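Long-range contacts in Ro sixty-related protein, RSR (Deinococcus radiodurans, PDB 2NVO), which binds several small RNAs that accumulate during recovery from ultraviolet irradiation and contributes to the resistance of the bacterium to that radiation: residues Ala102-Ala107 / Leu140-Ala145; Ile109-Pro114 / Ala121-Leu126; Arg257-Tyr262 / Val284-Pro289; Ser372-Cys377 / Tyr463-Thr468; Phe411-Arg416 / Ala433-Phe438. One frame throughout, in Å; residues are numbered along the deposited sequence.

Contact 1 (Ala102-Ala107 / Leu140-Ala145)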
# COMPACT_ATOMS: atom_id res chain seq x y z
N ALA A 102 -5.68 0.55 12.92
CA ALA A 102 -6.19 -0.59 13.70
C ALA A 102 -5.34 -0.81 14.94
O ALA A 102 -5.86 -1.18 16.00
CB ALA A 102 -6.24 -1.84 12.84
N LEU A 103 -4.04 -0.58 14.81
CA LEU A 103 -3.12 -0.66 15.94
C LEU A 103 -3.43 0.41 16.99
O LEU A 103 -3.41 0.13 18.18
CB LEU A 103 -1.68 -0.54 15.47
CG LEU A 103 -1.22 -1.72 14.61
CD1 LEU A 103 0.17 -1.47 14.04
CD2 LEU A 103 -1.26 -3.00 15.43
N LEU A 104 -3.74 1.62 16.52
CA LEU A 104 -4.05 2.75 17.40
C LEU A 104 -5.35 2.51 18.13
O LEU A 104 -5.43 2.70 19.33
CB LEU A 104 -4.16 4.04 16.59
CG LEU A 104 -4.80 5.25 17.29
CD1 LEU A 104 -4.07 5.57 18.60
CD2 LEU A 104 -4.84 6.48 16.39
N VAL A 105 -6.36 2.09 17.39
CA VAL A 105 -7.66 1.80 17.98
C VAL A 105 -7.55 0.69 19.02
O VAL A 105 -8.10 0.80 20.11
CB VAL A 105 -8.69 1.42 16.91
CG1 VAL A 105 -9.93 0.85 17.56
CG2 VAL A 105 -9.05 2.64 16.07
N LEU A 106 -6.80 -0.35 18.68
CA LEU A 106 -6.57 -1.47 19.59
C LEU A 106 -5.90 -1.02 20.87
O LEU A 106 -6.29 -1.43 21.96
CB LEU A 106 -5.75 -2.58 18.92
CG LEU A 106 -5.80 -3.92 19.67
CD1 LEU A 106 -7.14 -4.63 19.49
CD2 LEU A 106 -4.67 -4.84 19.24
N ALA A 107 -4.88 -0.17 20.74
CA ALA A 107 -4.24 0.41 21.91
C ALA A 107 -5.24 1.16 22.78
O ALA A 107 -5.24 1.00 24.00
CB ALA A 107 -3.09 1.33 21.50
N LEU A 140 2.99 -0.40 20.66
CA LEU A 140 3.54 0.08 21.93
C LEU A 140 3.77 1.60 21.95
O LEU A 140 3.59 2.25 22.98
CB LEU A 140 4.84 -0.65 22.25
CG LEU A 140 4.71 -2.14 22.58
CD1 LEU A 140 6.07 -2.76 22.82
CD2 LEU A 140 3.77 -2.34 23.79
N ALA A 141 4.18 2.16 20.82
CA ALA A 141 4.30 3.61 20.70
C ALA A 141 2.95 4.30 20.89
O ALA A 141 2.88 5.39 21.44
CB ALA A 141 4.92 3.99 19.37
N PHE A 142 1.87 3.67 20.42
CA PHE A 142 0.52 4.20 20.63
C PHE A 142 0.07 4.02 22.09
O PHE A 142 -0.54 4.92 22.68
CB PHE A 142 -0.51 3.52 19.72
CG PHE A 142 -0.41 3.91 18.27
CD1 PHE A 142 -0.40 5.25 17.88
CD2 PHE A 142 -0.37 2.93 17.28
CE1 PHE A 142 -0.33 5.60 16.54
CE2 PHE A 142 -0.29 3.28 15.93
CZ PHE A 142 -0.27 4.60 15.56
N ALA A 143 0.36 2.85 22.65
CA ALA A 143 -0.10 2.51 23.99
C ALA A 143 0.63 3.28 25.10
O ALA A 143 0.04 3.55 26.15
CB ALA A 143 0.02 1.01 24.23
N ASP A 144 1.89 3.63 24.88
CA ASP A 144 2.68 4.20 25.96
C ASP A 144 2.20 5.59 26.35
O ASP A 144 2.61 6.13 27.37
CB ASP A 144 4.20 4.15 25.70
CG ASP A 144 4.69 5.14 24.63
OD1 ASP A 144 3.98 6.12 24.31
OD2 ASP A 144 5.81 4.93 24.12
N ALA A 145 1.30 6.15 25.55
CA ALA A 145 0.71 7.44 25.86
C ALA A 145 -0.66 7.30 26.51
O ALA A 145 -1.41 8.26 26.58
CB ALA A 145 0.61 8.29 24.61

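Contact 2 (Ile109-Pro114 / Ala121-Leu126)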
# COMPACT_ATOMS: atom_id res chain seq x y z
N ILE A 109 -8.55 0.88 23.10
CA ILE A 109 -9.41 -0.07 23.78
C ILE A 109 -8.64 -0.77 24.90
O ILE A 109 -9.03 -0.72 26.07
CB ILE A 109 -9.98 -1.11 22.81
CG1 ILE A 109 -10.73 -0.43 21.66
CG2 ILE A 109 -10.90 -2.09 23.55
CD1 ILE A 109 -11.16 -1.41 20.56
N ALA A 110 -7.53 -1.40 24.54
CA ALA A 110 -6.72 -2.15 25.49
C ALA A 110 -6.31 -1.32 26.70
O ALA A 110 -6.27 -1.83 27.82
CB ALA A 110 -5.49 -2.74 24.80
N LYS A 111 -6.01 -0.05 26.47
CA LYS A 111 -5.43 0.79 27.52
C LYS A 111 -6.45 1.64 28.26
O LYS A 111 -6.25 1.96 29.42
CB LYS A 111 -4.33 1.70 26.97
CG LYS A 111 -3.14 0.98 26.36
CD LYS A 111 -2.34 0.21 27.38
CE LYS A 111 -1.73 1.13 28.43
NZ LYS A 111 -0.62 0.48 29.18
N THR A 112 -7.54 2.02 27.60
CA THR A 112 -8.45 3.00 28.19
C THR A 112 -9.94 2.64 28.16
O THR A 112 -10.77 3.45 28.58
CB THR A 112 -8.25 4.40 27.57
OG1 THR A 112 -8.85 4.45 26.27
CG2 THR A 112 -6.77 4.75 27.49
N ALA A 113 -10.29 1.45 27.68
CA ALA A 113 -11.68 1.04 27.72
C ALA A 113 -12.12 0.91 29.18
O ALA A 113 -11.39 0.35 30.00
CB ALA A 113 -11.88 -0.28 26.99
N PRO A 114 -13.31 1.44 29.51
CA PRO A 114 -13.82 1.43 30.89
C PRO A 114 -13.88 0.03 31.51
O PRO A 114 -13.61 -0.13 32.70
CB PRO A 114 -15.23 2.00 30.75
CG PRO A 114 -15.20 2.81 29.49
CD PRO A 114 -14.24 2.11 28.58
N ALA A 121 -9.94 -8.29 26.14
CA ALA A 121 -10.21 -8.82 24.81
C ALA A 121 -9.31 -8.15 23.76
O ALA A 121 -8.84 -8.80 22.83
CB ALA A 121 -11.68 -8.64 24.46
N ALA A 122 -9.08 -6.85 23.92
CA ALA A 122 -8.15 -6.14 23.05
C ALA A 122 -6.76 -6.77 23.14
O ALA A 122 -6.17 -7.14 22.13
CB ALA A 122 -8.11 -4.67 23.40
N TRP A 123 -6.25 -6.91 24.36
CA TRP A 123 -4.98 -7.59 24.56
C TRP A 123 -4.93 -8.97 23.93
O TRP A 123 -3.95 -9.32 23.27
CB TRP A 123 -4.63 -7.66 26.04
CG TRP A 123 -4.14 -6.36 26.60
CD1 TRP A 123 -4.81 -5.54 27.47
CD2 TRP A 123 -2.89 -5.73 26.32
NE1 TRP A 123 -4.04 -4.43 27.75
CE2 TRP A 123 -2.86 -4.52 27.05
CE3 TRP A 123 -1.79 -6.06 25.52
CZ2 TRP A 123 -1.77 -3.66 27.01
CZ3 TRP A 123 -0.72 -5.20 25.48
CH2 TRP A 123 -0.71 -4.01 26.22
N ASP A 124 -6.00 -9.75 24.11
CA ASP A 124 -6.04 -11.11 23.55
C ASP A 124 -5.94 -11.11 22.02
O ASP A 124 -5.47 -12.08 21.43
CB ASP A 124 -7.31 -11.84 23.98
CG ASP A 124 -7.26 -12.32 25.43
OD1 ASP A 124 -6.15 -12.42 26.00
OD2 ASP A 124 -8.34 -12.60 25.99
N ALA A 125 -6.37 -10.02 21.40
CA ALA A 125 -6.29 -9.89 19.94
C ALA A 125 -4.94 -9.36 19.45
O ALA A 125 -4.63 -9.48 18.27
CB ALA A 125 -7.42 -9.01 19.43
N LEU A 126 -4.14 -8.78 20.35
CA LEU A 126 -2.86 -8.20 19.93
C LEU A 126 -1.99 -9.13 19.07
O LEU A 126 -1.44 -8.70 18.06
CB LEU A 126 -2.07 -7.67 21.13
CG LEU A 126 -0.82 -6.88 20.74
CD1 LEU A 126 -1.20 -5.65 19.89
CD2 LEU A 126 -0.02 -6.46 21.95

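Contact 3 (Arg257-Tyr262 / Val284-Pro289)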
# COMPACT_ATOMS: atom_id res chain seq x y z
N ARG A 257 27.14 -5.00 -1.06
CA ARG A 257 26.14 -5.61 -1.95
C ARG A 257 26.53 -5.45 -3.41
O ARG A 257 26.10 -4.52 -4.09
CB ARG A 257 24.76 -4.99 -1.72
CG ARG A 257 24.25 -5.10 -0.30
CD ARG A 257 22.99 -4.28 -0.11
NE ARG A 257 22.48 -4.36 1.25
CZ ARG A 257 21.34 -3.81 1.66
NH1 ARG A 257 20.58 -3.13 0.81
NH2 ARG A 257 20.96 -3.93 2.93
N GLY A 258 27.36 -6.37 -3.90
CA GLY A 258 27.81 -6.32 -5.27
C GLY A 258 27.04 -7.30 -6.13
O GLY A 258 26.00 -7.82 -5.72
N ALA A 259 27.57 -7.57 -7.32
CA ALA A 259 26.95 -8.48 -8.27
C ALA A 259 26.53 -9.79 -7.62
O ALA A 259 25.38 -10.19 -7.72
CB ALA A 259 27.88 -8.74 -9.45
N GLU A 260 27.47 -10.45 -6.95
CA GLU A 260 27.20 -11.78 -6.40
C GLU A 260 26.14 -11.74 -5.32
O GLU A 260 25.41 -12.72 -5.10
CB GLU A 260 28.49 -12.43 -5.87
CG GLU A 260 29.61 -12.47 -6.88
CD GLU A 260 29.14 -12.93 -8.25
OE1 GLU A 260 28.28 -13.84 -8.31
OE2 GLU A 260 29.63 -12.38 -9.26
N VAL A 261 26.05 -10.61 -4.63
CA VAL A 261 25.04 -10.42 -3.59
C VAL A 261 23.65 -10.27 -4.21
O VAL A 261 22.68 -10.82 -3.71
CB VAL A 261 25.36 -9.19 -2.72
CG1 VAL A 261 24.11 -8.67 -2.03
CG2 VAL A 261 26.43 -9.54 -1.69
N TYR A 262 23.57 -9.54 -5.31
CA TYR A 262 22.29 -9.36 -5.99
C TYR A 262 21.90 -10.59 -6.80
O TYR A 262 20.76 -11.05 -6.74
CB TYR A 262 22.27 -8.07 -6.81
CG TYR A 262 21.77 -6.93 -5.96
CD1 TYR A 262 20.45 -6.93 -5.51
CD2 TYR A 262 22.61 -5.91 -5.56
CE1 TYR A 262 19.97 -5.92 -4.72
CE2 TYR A 262 22.13 -4.88 -4.76
CZ TYR A 262 20.81 -4.90 -4.34
OH TYR A 262 20.31 -3.90 -3.53
N VAL A 284 24.72 -3.02 -10.12
CA VAL A 284 25.70 -4.02 -9.67
C VAL A 284 26.16 -4.96 -10.78
O VAL A 284 26.71 -6.02 -10.49
CB VAL A 284 25.14 -4.86 -8.52
CG1 VAL A 284 24.61 -3.96 -7.43
CG2 VAL A 284 24.05 -5.78 -9.03
N GLY A 285 25.94 -4.58 -12.04
CA GLY A 285 26.52 -5.27 -13.18
C GLY A 285 25.98 -6.66 -13.50
O GLY A 285 26.61 -7.42 -14.24
N VAL A 286 24.82 -6.99 -12.94
CA VAL A 286 24.20 -8.28 -13.20
C VAL A 286 23.33 -8.31 -14.48
O VAL A 286 23.28 -9.32 -15.19
CB VAL A 286 23.33 -8.69 -12.00
CG1 VAL A 286 22.37 -9.81 -12.39
CG2 VAL A 286 24.20 -9.10 -10.83
N LEU A 287 22.66 -7.20 -14.77
CA LEU A 287 21.66 -7.14 -15.83
C LEU A 287 22.06 -6.12 -16.89
O LEU A 287 21.78 -4.92 -16.76
CB LEU A 287 20.31 -6.77 -15.19
CG LEU A 287 18.96 -6.80 -15.91
CD1 LEU A 287 18.62 -8.19 -16.49
CD2 LEU A 287 17.88 -6.37 -14.94
N THR A 288 22.73 -6.58 -17.94
CA THR A 288 23.29 -5.70 -18.96
C THR A 288 22.94 -6.16 -20.37
O THR A 288 22.77 -7.34 -20.61
CB THR A 288 24.82 -5.59 -18.84
OG1 THR A 288 25.44 -6.78 -19.37
CG2 THR A 288 25.22 -5.44 -17.38
N PRO A 289 22.84 -5.21 -21.31
CA PRO A 289 22.37 -5.39 -22.69
C PRO A 289 23.13 -6.45 -23.50
O PRO A 289 22.64 -6.84 -24.56
CB PRO A 289 22.57 -4.00 -23.31
CG PRO A 289 23.55 -3.32 -22.39
CD PRO A 289 23.15 -3.79 -21.05

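Contact 4 (Ser372-Cys377 / Tyr463-Thr468). With CA (calcium ion), chain B.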
# COMPACT_ATOMS: atom_id res chain seq x y z
N SER A 372 -6.33 18.78 -19.84
CA SER A 372 -5.55 19.99 -20.10
C SER A 372 -4.05 19.70 -20.05
O SER A 372 -3.63 18.63 -19.57
CB SER A 372 -5.90 21.05 -19.07
OG SER A 372 -5.59 20.61 -17.76
N GLY A 373 -3.25 20.65 -20.54
CA GLY A 373 -1.82 20.45 -20.71
C GLY A 373 -1.01 20.14 -19.47
O GLY A 373 -0.01 19.40 -19.54
N SER A 374 -1.42 20.68 -18.33
CA SER A 374 -0.66 20.44 -17.11
C SER A 374 -0.69 18.95 -16.71
O SER A 374 0.16 18.49 -15.96
CB SER A 374 -1.14 21.32 -15.96
OG SER A 374 -2.46 20.95 -15.57
N MET A 375 -1.66 18.20 -17.24
CA MET A 375 -1.73 16.76 -16.96
C MET A 375 -0.47 16.04 -17.46
O MET A 375 -0.18 14.94 -17.05
CB MET A 375 -3.01 16.13 -17.57
CG MET A 375 -4.31 16.59 -16.88
SD MET A 375 -4.47 16.10 -15.16
CE MET A 375 -4.92 14.34 -15.33
N THR A 376 0.25 16.68 -18.39
CA THR A 376 1.51 16.11 -18.89
C THR A 376 2.73 16.45 -18.01
O THR A 376 3.86 16.05 -18.32
CB THR A 376 1.79 16.51 -20.37
OG1 THR A 376 2.12 17.91 -20.44
CG2 THR A 376 0.59 16.21 -21.25
N CYS A 377 2.49 17.14 -16.89
CA CYS A 377 3.58 17.49 -15.97
C CYS A 377 3.46 16.76 -14.66
O CYS A 377 2.36 16.61 -14.14
CB CYS A 377 3.61 19.02 -15.70
SG CYS A 377 4.84 19.55 -14.42
N TYR A 463 -10.42 12.33 -12.64
CA TYR A 463 -8.97 12.32 -12.55
C TYR A 463 -8.43 13.71 -12.92
O TYR A 463 -8.71 14.22 -14.00
CB TYR A 463 -8.38 11.25 -13.46
CG TYR A 463 -8.48 9.86 -12.89
CD1 TYR A 463 -7.59 9.44 -11.90
CD2 TYR A 463 -9.45 8.96 -13.33
CE1 TYR A 463 -7.65 8.16 -11.36
CE2 TYR A 463 -9.53 7.66 -12.79
CZ TYR A 463 -8.62 7.27 -11.81
OH TYR A 463 -8.68 6.01 -11.27
N THR A 464 -7.64 14.29 -12.02
CA THR A 464 -7.01 15.58 -12.27
C THR A 464 -5.58 15.56 -11.70
O THR A 464 -5.14 14.55 -11.16
CB THR A 464 -7.86 16.76 -11.70
OG1 THR A 464 -7.33 18.01 -12.16
CG2 THR A 464 -7.88 16.74 -10.20
N ASP A 465 -4.82 16.64 -11.90
CA ASP A 465 -3.48 16.67 -11.31
C ASP A 465 -3.62 17.30 -9.93
O ASP A 465 -3.69 16.62 -8.91
CB ASP A 465 -2.44 17.37 -12.20
CG ASP A 465 -2.97 18.61 -12.92
OD1 ASP A 465 -4.06 19.11 -12.61
OD2 ASP A 465 -2.28 19.07 -13.84
N ASN A 466 -3.75 18.62 -9.92
CA ASN A 466 -4.06 19.31 -8.71
C ASN A 466 -4.97 20.52 -8.97
O ASN A 466 -4.84 21.52 -8.31
CB ASN A 466 -2.76 19.69 -7.99
CG ASN A 466 -1.90 20.69 -8.77
OD1 ASN A 466 -2.16 20.97 -9.94
ND2 ASN A 466 -0.88 21.23 -8.11
N GLU A 467 -5.89 20.42 -9.94
CA GLU A 467 -6.66 21.59 -10.35
C GLU A 467 -8.16 21.39 -10.48
O GLU A 467 -8.72 21.61 -11.56
CB GLU A 467 -6.10 22.19 -11.65
CG GLU A 467 -4.67 22.60 -11.55
CD GLU A 467 -4.24 23.55 -12.65
OE1 GLU A 467 -3.65 24.57 -12.32
OE2 GLU A 467 -4.49 23.30 -13.84
N THR A 468 -8.81 20.97 -9.40
CA THR A 468 -10.26 21.04 -9.34
C THR A 468 -10.66 22.52 -9.43
O THR A 468 -9.98 23.41 -8.90
CB THR A 468 -10.82 20.44 -8.04
OG1 THR A 468 -10.26 21.13 -6.91
CG2 THR A 468 -10.50 18.94 -7.95
CA CA B . -4.68 22.11 -15.88
O HOH W 1 -5.37 20.27 -14.42
O HOH W 2 -6.96 23.02 -16.18

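Contact 5 (Phe411-Arg416 / Ala433-Phe438). Unlike the reference sequence in segment 433-438: Val436 (reference Met).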
# COMPACT_ATOMS: atom_id res chain seq x y z
N PHE A 411 -12.94 16.87 -19.93
CA PHE A 411 -13.33 18.26 -19.73
C PHE A 411 -12.68 19.11 -20.84
O PHE A 411 -11.81 19.96 -20.59
CB PHE A 411 -12.87 18.76 -18.35
CG PHE A 411 -13.48 18.02 -17.16
CD1 PHE A 411 -14.66 18.48 -16.56
CD2 PHE A 411 -12.86 16.91 -16.61
CE1 PHE A 411 -15.17 17.84 -15.46
CE2 PHE A 411 -13.38 16.27 -15.51
CZ PHE A 411 -14.54 16.73 -14.93
N ALA A 412 -13.09 18.86 -22.07
CA ALA A 412 -12.46 19.45 -23.25
C ALA A 412 -13.14 20.75 -23.70
O ALA A 412 -13.69 21.48 -22.87
CB ALA A 412 -12.40 18.43 -24.37
N GLU A 413 -13.07 21.05 -25.00
CA GLU A 413 -13.83 22.15 -25.60
C GLU A 413 -15.20 22.19 -24.92
O GLU A 413 -15.65 23.21 -24.39
CB GLU A 413 -14.03 21.92 -27.10
CG GLU A 413 -12.90 21.16 -27.79
CD GLU A 413 -13.08 19.64 -27.75
OE1 GLU A 413 -14.25 19.18 -27.76
OE2 GLU A 413 -12.06 18.92 -27.72
N GLN A 414 -15.86 21.05 -24.94
CA GLN A 414 -16.99 20.83 -24.07
C GLN A 414 -16.83 19.45 -23.45
O GLN A 414 -15.92 18.70 -23.80
CB GLN A 414 -18.29 20.94 -24.84
CG GLN A 414 -18.19 20.54 -26.28
CD GLN A 414 -19.00 21.47 -27.16
OE1 GLN A 414 -19.65 22.40 -26.67
NE2 GLN A 414 -18.95 21.24 -28.48
N PHE A 415 -17.72 19.14 -22.51
CA PHE A 415 -17.68 17.86 -21.83
C PHE A 415 -18.10 16.78 -22.78
O PHE A 415 -19.25 16.74 -23.22
CB PHE A 415 -18.58 17.88 -20.59
CG PHE A 415 -18.36 16.72 -19.68
CD1 PHE A 415 -17.24 16.68 -18.85
CD2 PHE A 415 -19.25 15.66 -19.65
CE1 PHE A 415 -17.03 15.61 -18.01
CE2 PHE A 415 -19.06 14.59 -18.81
CZ PHE A 415 -17.93 14.55 -17.98
N ARG A 416 -17.18 15.91 -23.14
CA ARG A 416 -17.45 14.99 -24.23
C ARG A 416 -16.72 13.69 -24.02
O ARG A 416 -15.82 13.61 -23.19
CB ARG A 416 -17.00 15.61 -25.55
CG ARG A 416 -15.49 15.79 -25.64
CD ARG A 416 -15.04 15.91 -27.08
NE ARG A 416 -13.66 16.39 -27.17
CZ ARG A 416 -12.60 15.59 -27.19
NH1 ARG A 416 -12.73 14.27 -27.13
NH2 ARG A 416 -11.39 16.13 -27.29
N ALA A 433 -6.64 11.57 -24.22
CA ALA A 433 -6.86 12.28 -22.97
C ALA A 433 -6.04 13.58 -22.90
O ALA A 433 -5.65 14.02 -21.83
CB ALA A 433 -6.50 11.40 -21.80
N GLN A 434 -5.79 14.18 -24.06
CA GLN A 434 -5.12 15.47 -24.14
C GLN A 434 -5.83 16.32 -25.19
O GLN A 434 -6.11 15.86 -26.29
CB GLN A 434 -3.62 15.31 -24.46
CG GLN A 434 -2.77 15.07 -23.19
CD GLN A 434 -2.86 16.25 -22.23
OE1 GLN A 434 -3.42 16.16 -21.12
NE2 GLN A 434 -2.33 17.37 -22.66
N SER A 435 -6.17 17.53 -24.81
CA SER A 435 -6.87 18.41 -25.71
C SER A 435 -6.36 19.82 -25.49
O SER A 435 -6.43 20.35 -24.38
CB SER A 435 -8.38 18.31 -25.46
OG SER A 435 -9.07 19.32 -26.16
N VAL A 436 -5.84 20.42 -26.55
CA VAL A 436 -5.37 21.81 -26.53
C VAL A 436 -6.41 22.79 -25.98
O VAL A 436 -6.06 23.74 -25.28
CB VAL A 436 -4.94 22.28 -27.94
CG1 VAL A 436 -4.42 23.69 -27.88
CG2 VAL A 436 -3.90 21.34 -28.52
N SER A 437 -7.68 22.58 -26.32
CA SER A 437 -8.73 23.41 -25.74
C SER A 437 -9.45 22.61 -24.68
O SER A 437 -9.87 21.47 -24.91
CB SER A 437 -9.69 23.93 -26.81
OG SER A 437 -10.52 22.90 -27.29
N PHE A 438 -9.60 23.19 -23.51
CA PHE A 438 -10.13 22.44 -22.38
C PHE A 438 -11.02 23.38 -21.60
O PHE A 438 -11.02 24.59 -21.86
CB PHE A 438 -8.99 21.92 -21.51
CG PHE A 438 -8.05 22.99 -21.04
CD1 PHE A 438 -8.34 23.73 -19.91
CD2 PHE A 438 -6.90 23.29 -21.76
CE1 PHE A 438 -7.48 24.74 -19.47
CE2 PHE A 438 -6.03 24.30 -21.33
CZ PHE A 438 -6.32 25.02 -20.18

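Contact 1 (Ala102-Ala107 / Leu140-Ala145)
One face of the Phe142 ring lies on Leu104: CB of Leu104 stands 3.8 Å from the ring centroid and only 4° off the ring normal, a CH-pi contact centred on the aromatic face. CA of Leu104 meets the same ring at CD2 (3.7 Å). Further along Leu104, chi2 (56°) places the branch CD1, which meets Phe142 CD1 at 3.8 Å; the two side chains cross at about a right angle. Leu103 CB adds an apolar contact at 4.1 Å from Phe142 CE2. Near the root of the aromatic side chain, Ala107 CB touches Phe142 CB at 3.8 Å and Ala143 CB at 4.2 Å. The small Ala107 and Ala143 permit close backbones, with their CA atoms 5.1 Å apart. His138, one turn earlier on helix 133-143, meets the Phe142 ring with the planes inclined by about 30°, while Val66 touches both Phe142 and Leu104. The contact joins helices 100-112 and 133-143 in the HEAT-like array of the TROVE domain. No hydrogen bond or salt bridge spans the two segments, which implies that their direct cohesion comes from dispersion and apolar burial, with the CH-pi pair as its clearest directional element.

Contact 2 (Ile109-Pro114 / Ala121-Leu126)
Ala110 and Ala122 meet methyl to methyl, their CB atoms 3.5 Å apart. The Ala122 methyl also lies 3.5 Å from the backbone N of Ala110, so it rests against the helix backbone as well as against a side chain. The two CA atoms are 4.9 Å apart, a closeness that a pair of alanines allows. Beside them, CG2 of Ile109 reaches Ala122 CB at 3.8 Å. The Ala110 methyl has a second partner: it sits over one face of the Trp123 indole, offset toward the rim on the pyrrole side, 3.8 Å from the centroid of the five-membered ring and 15° off its normal, which qualifies as a CH-pi contact.

Further out, a bend at chi2 (-67°) of Lys111 puts CD 3.9 Å from Trp123 CZ2, obliquely to the ring. The ammonium end is held beyond the two segments, where NZ is hydrogen-bonded to the Gly148 carbonyl and to Thr153 OG1. These bonds probably help to position the aliphatic part of Lys111 beside the indole. Trp123 is in turn packed by Leu152, Thr153 and Val157, and the Ala113 carbonyl accepts a hydrogen bond from Arg119 NH1, in the first turn of helix 116-129.

The pair is a helical hairpin in the TROVE domain, with helix 100-112 turning quickly into helix 116-129. Helix 80-93 covers it through Ala83 and Leu84 at Ile109, helix 151-163 covers Trp123, and helix 133-143 meets both Lys111 and Leu126.

Contact 3 (Arg257-Tyr262 / Val284-Pro289)
Arg257 meets Val284 through its backbone, its carbonyl O lying 3.7 Å from Val284 CG1, while the arginine side chain leads away and its NE is hydrogen-bonded to the Val252 carbonyl. Gly258 occupies the N-cap position of helix 259-266, and its carbonyl carbon lies 3.9 Å from Val284 CB. Asp235 binds the backbone N of Gly258 and of Glu260 through its two carboxylate oxygens, fixing this helix start from outside. Ala259 follows, with CB only 3.1 Å from the Val284 carbonyl O, a close approach; on the same residue, the carbonyl O meets Val286 CG2 at 3.5 Å. Helices 259-266 and 271-283 belong to the HEAT-like helical TROVE domain, and the contact sets the beginning of the first against the loop that leaves the second. Val284 is the first residue to depart from helical angles, and Gly285 continues the turn with positive phi (70°). One helical turn beyond Gly258, the Tyr262 and Val284 side chains cross at about a right angle. Both valine branches touch the tyrosine: CG1 lies 3.4 Å from Tyr262 CD2 and obliquely to the ring, whereas CG2 meets Tyr262 CB at 3.7 Å. Trp273 and Leu281 of helix 271-283 also pack against Tyr262.

Contact 4 (Ser372-Cys377 / Tyr463-Thr468)
Ser374 and Asp465 are joined by a short hydrogen bond: Ser374 OG donates to Asp465 OD2 at 2.6 Å, using the syn lone pair of that oxygen. The same OG binds the calcium ion at 2.5 Å, so one hydroxyl serves metal and carboxylate together; the metal would polarise it and probably strengthen the donation. Asp465 itself stays in the second shell, its OD1 accepting from water 1, a calcium ligand, at 2.5 Å. The tightly packed part lies behind this pair, where Met375 bends at chi2 and chi3 and presses SD against Asp465 N (3.3 Å), with CE beside Thr464.

Glu467 makes the looser, exposed side, meeting the other segment mainly through the metal. Its chi2 (-163°) carries CD outward from CG, and OE2 binds the calcium at 2.4 Å yet remains 3.6 Å from Ser374 OG. Ser372 OG and two waters are the other ligands found. The arrangement is a MIDAS-like motif of the VWFA-like domain, with Ser372 and Ser374 supplying its DxSxS serines and Asp370 hydrogen-bonded to Ser372 OG and Thr464 OG1.

Its two loops follow the adjacent parallel strands 364-369 and 459-464, and Pro388 at the start of helix 388-402 covers Met375 and Asp465.

Contact 5 (Phe411-Arg416 / Ala433-Phe438)
Glu413 meets Ser437 through CG, which chi1 (-31°) sets 3.0 Å from Ser437 OG, a carbon contact rather than a polar bond; the bend at chi2 (88°) then turns CD aside, toward Arg416. Ser435 OG stands anti to its backbone N (chi1 170°). The nearest atoms of Glu413 and Ser435, OE2 and OG, are 3.4 Å apart with no hydrogen bond between them. The Ser435 hydroxyl instead donates to the Ser437 carbonyl O at 2.6 Å, tilted 26° from the carbonyl plane, and thereby ties the 433-438 loop to itself.

The Glu413 carboxylate is held within its own segment by a side-on grip of Arg416. NE donates to OE1 at 2.9 Å and NH2 to OE2 at 2.9 Å, each to a syn lone pair, with both oxygens close to the guanidinium plane. This pairing restrains rotation of the carboxylate, and Ser435 OG lies near the same plane at the guanidinium edge, 4.1 Å from NH2.

Within the VWFA-like domain, residues 411-416 form the turn from strand 405-411 into the antiparallel edge strand 415-417, and residues 433-438 belong to the loop after helix 426-432. At the base of the turn, Ala412 CB faces Ser435 OG at 3.9 Å, and the Phe411 carbonyl O meets Phe438 CB at 3.6 Å. Phe411 turns its ring away from the loop, where one face receives CE1 of Phe415; Phe438, on the other segment, packs against the calcium ligand Ser372.

From the N terminus, contact 1 closes a loop from helix 100-112 to helix 133-143, and contact 2 is nested inside it, pairing the later part of helix 100-112 with helix 116-129. The two touch where Leu106 CD2 meets Leu126 CD1 at 3.6 Å. Contact 3 follows in series, about 42 Å from contact 1 between centres, and closes a loop from the start of helix 259-266 to the segment after helix 271-283, still in the TROVE horseshoe. In the VWFA-like domain, which closes the ring, contact 4 spans the longest loop and encloses contact 5. Their centres are about 12 Å apart, and they touch at the calcium-site loop, joining it to the sheet-edge loops.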